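Local coordinates for uncharacterized protein PSPTO_0244 (Pseudomonas syringae pv. tomato, PDB 3MYX) that is of unknown function but belongs to the cupin superfamily, with a domain resembling those of EutQ and (S)-ureidoglycine aminohydrolase, at residues A[149-155]-A[172-178]. Numbering follows the deposited sequence.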
# COMPACT_ATOMS: atom_id res chain seq x y z
N SER A 149 -1.36 24.57 -8.54
CA SER A 149 -1.87 25.33 -7.41
C SER A 149 -0.70 25.87 -6.59
O SER A 149 0.46 25.51 -6.82
CB SER A 149 -2.68 24.40 -6.51
OG SER A 149 -1.83 23.44 -5.90
N PRO A 150 -1.00 26.70 -5.57
CA PRO A 150 0.02 27.00 -4.57
C PRO A 150 0.51 25.71 -3.89
O PRO A 150 -0.18 24.67 -3.89
CB PRO A 150 -0.71 27.89 -3.58
CG PRO A 150 -1.80 28.54 -4.40
CD PRO A 150 -2.25 27.43 -5.30
N LEU A 151 1.70 25.78 -3.31
CA LEU A 151 2.24 24.62 -2.61
C LEU A 151 1.39 24.29 -1.39
O LEU A 151 0.94 25.18 -0.67
CB LEU A 151 3.69 24.86 -2.18
CG LEU A 151 4.72 24.82 -3.30
CD1 LEU A 151 5.95 25.67 -2.94
CD2 LEU A 151 5.12 23.41 -3.62
N PRO A 152 1.15 22.99 -1.14
CA PRO A 152 0.41 22.56 0.03
C PRO A 152 1.29 22.50 1.28
O PRO A 152 2.52 22.65 1.20
CB PRO A 152 -0.00 21.12 -0.35
CG PRO A 152 1.16 20.66 -1.20
CD PRO A 152 1.57 21.86 -1.98
N GLN A 153 0.65 22.29 2.42
CA GLN A 153 1.31 21.84 3.65
C GLN A 153 1.07 20.36 3.81
O GLN A 153 -0.09 19.92 3.87
CB GLN A 153 0.77 22.61 4.85
CG GLN A 153 0.95 24.11 4.70
CD GLN A 153 0.63 24.85 5.97
OE1 GLN A 153 -0.54 25.06 6.30
NE2 GLN A 153 1.65 25.25 6.70
N CYS A 154 2.15 19.59 3.83
CA CYS A 154 2.10 18.14 3.94
C CYS A 154 2.74 17.73 5.26
O CYS A 154 3.64 18.39 5.77
CB CYS A 154 2.88 17.46 2.81
SG CYS A 154 2.44 18.00 1.15
N ARG A 155 2.25 16.62 5.82
CA ARG A 155 2.84 16.01 7.01
C ARG A 155 2.93 14.51 6.81
O ARG A 155 2.12 13.93 6.09
CB ARG A 155 2.03 16.32 8.27
CG ARG A 155 1.81 17.80 8.58
CD ARG A 155 1.01 18.00 9.82
NE ARG A 155 -0.39 17.66 9.61
CZ ARG A 155 -1.41 18.19 10.28
NH1 ARG A 155 -1.21 19.07 11.26
NH2 ARG A 155 -2.65 17.86 9.96
N TRP A 172 0.32 9.92 5.97
CA TRP A 172 0.61 11.24 5.39
C TRP A 172 -0.67 12.02 5.30
O TRP A 172 -1.74 11.44 5.11
CB TRP A 172 1.15 11.05 3.99
CG TRP A 172 1.39 12.21 3.06
CD1 TRP A 172 2.55 12.85 2.87
CD2 TRP A 172 0.48 12.75 2.09
NE1 TRP A 172 2.44 13.78 1.85
CE2 TRP A 172 1.17 13.70 1.34
CE3 TRP A 172 -0.86 12.48 1.77
CZ2 TRP A 172 0.58 14.39 0.29
CZ3 TRP A 172 -1.44 13.17 0.72
CH2 TRP A 172 -0.71 14.09 -0.02
N ASP A 173 -0.57 13.34 5.41
CA ASP A 173 -1.70 14.19 5.08
C ASP A 173 -1.28 15.44 4.36
O ASP A 173 -0.10 15.78 4.30
CB ASP A 173 -2.66 14.43 6.28
CG ASP A 173 -2.17 15.46 7.32
OD1 ASP A 173 -1.16 16.19 7.15
OD2 ASP A 173 -2.85 15.50 8.39
N SER A 174 -2.26 16.10 3.76
CA SER A 174 -1.97 17.28 2.97
C SER A 174 -3.21 18.14 2.81
O SER A 174 -4.32 17.64 2.67
CB SER A 174 -1.49 16.89 1.56
OG SER A 174 -1.04 18.01 0.83
N THR A 175 -2.96 19.43 2.75
CA THR A 175 -3.94 20.41 2.29
C THR A 175 -4.07 20.23 0.75
O THR A 175 -3.31 19.48 0.13
CB THR A 175 -3.49 21.81 2.71
OG1 THR A 175 -2.25 22.14 2.10
CG2 THR A 175 -3.35 21.93 4.24
N PRO A 176 -5.07 20.89 0.13
CA PRO A 176 -5.34 20.65 -1.29
C PRO A 176 -4.21 21.10 -2.19
O PRO A 176 -3.55 22.10 -1.93
CB PRO A 176 -6.57 21.52 -1.57
CG PRO A 176 -7.14 21.86 -0.28
CD PRO A 176 -6.06 21.79 0.74
N TYR A 177 -4.01 20.38 -3.28
CA TYR A 177 -3.10 20.83 -4.33
C TYR A 177 -3.33 20.16 -5.65
O TYR A 177 -4.02 19.13 -5.75
CB TYR A 177 -1.63 20.67 -3.92
CG TYR A 177 -1.12 19.25 -3.80
CD1 TYR A 177 -1.30 18.51 -2.63
CD2 TYR A 177 -0.42 18.65 -4.83
CE1 TYR A 177 -0.79 17.24 -2.49
CE2 TYR A 177 0.11 17.39 -4.71
CZ TYR A 177 -0.07 16.68 -3.53
OH TYR A 177 0.43 15.41 -3.37
N GLU A 178 -2.74 20.78 -6.67
CA GLU A 178 -2.80 20.30 -8.04
C GLU A 178 -1.45 20.47 -8.67
O GLU A 178 -0.84 21.53 -8.56
CB GLU A 178 -3.87 21.07 -8.83
CG GLU A 178 -4.06 20.58 -10.28
CD GLU A 178 -5.08 21.39 -11.06
OE1 GLU A 178 -5.80 22.22 -10.46
OE2 GLU A 178 -5.18 21.17 -12.28
O HOH W 1 -3.24 24.60 -3.16
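Two side-chain hydroxyls stand in for backbone carbonyls where this antiparallel pairing leaves regular sheet. T175 OG1 accepts from Q153 N (2.9 Å) while T175 N donates to Q153 O (3.1 Å); further along, S149 OG accepts from E178 N (2.9 Å) and S149 N donates to E178 O (3.1 Å). Between these pairs the chains bow apart around P150 and P176, where water 1 donates to P150 O (3.1 Å) and P176 O (2.8 Å). P152 turns toward the other segment, its CG 3.6 Å from Y177 CD1; W225 stacks on that tyrosine ring. Regular pairing begins at C154–S174 and R155–D173, in the hairpin of strands 154-161 and 168-174 of the cupin fold. R155 N reaches D173 O (2.9 Å), D173 N reaches R155 O (2.8 Å), and a two-pronged salt bridge joins R155 NE to D173 OD1 (3.0 Å) and R155 NH2 to D173 OD2 (2.8 Å). D173 OD2 also hydrogen-bonds Y230 OH. The hydroxyls thus supply acceptors in place of carbonyls, and the water supplies donors that prolines, lacking an amide hydrogen, cannot.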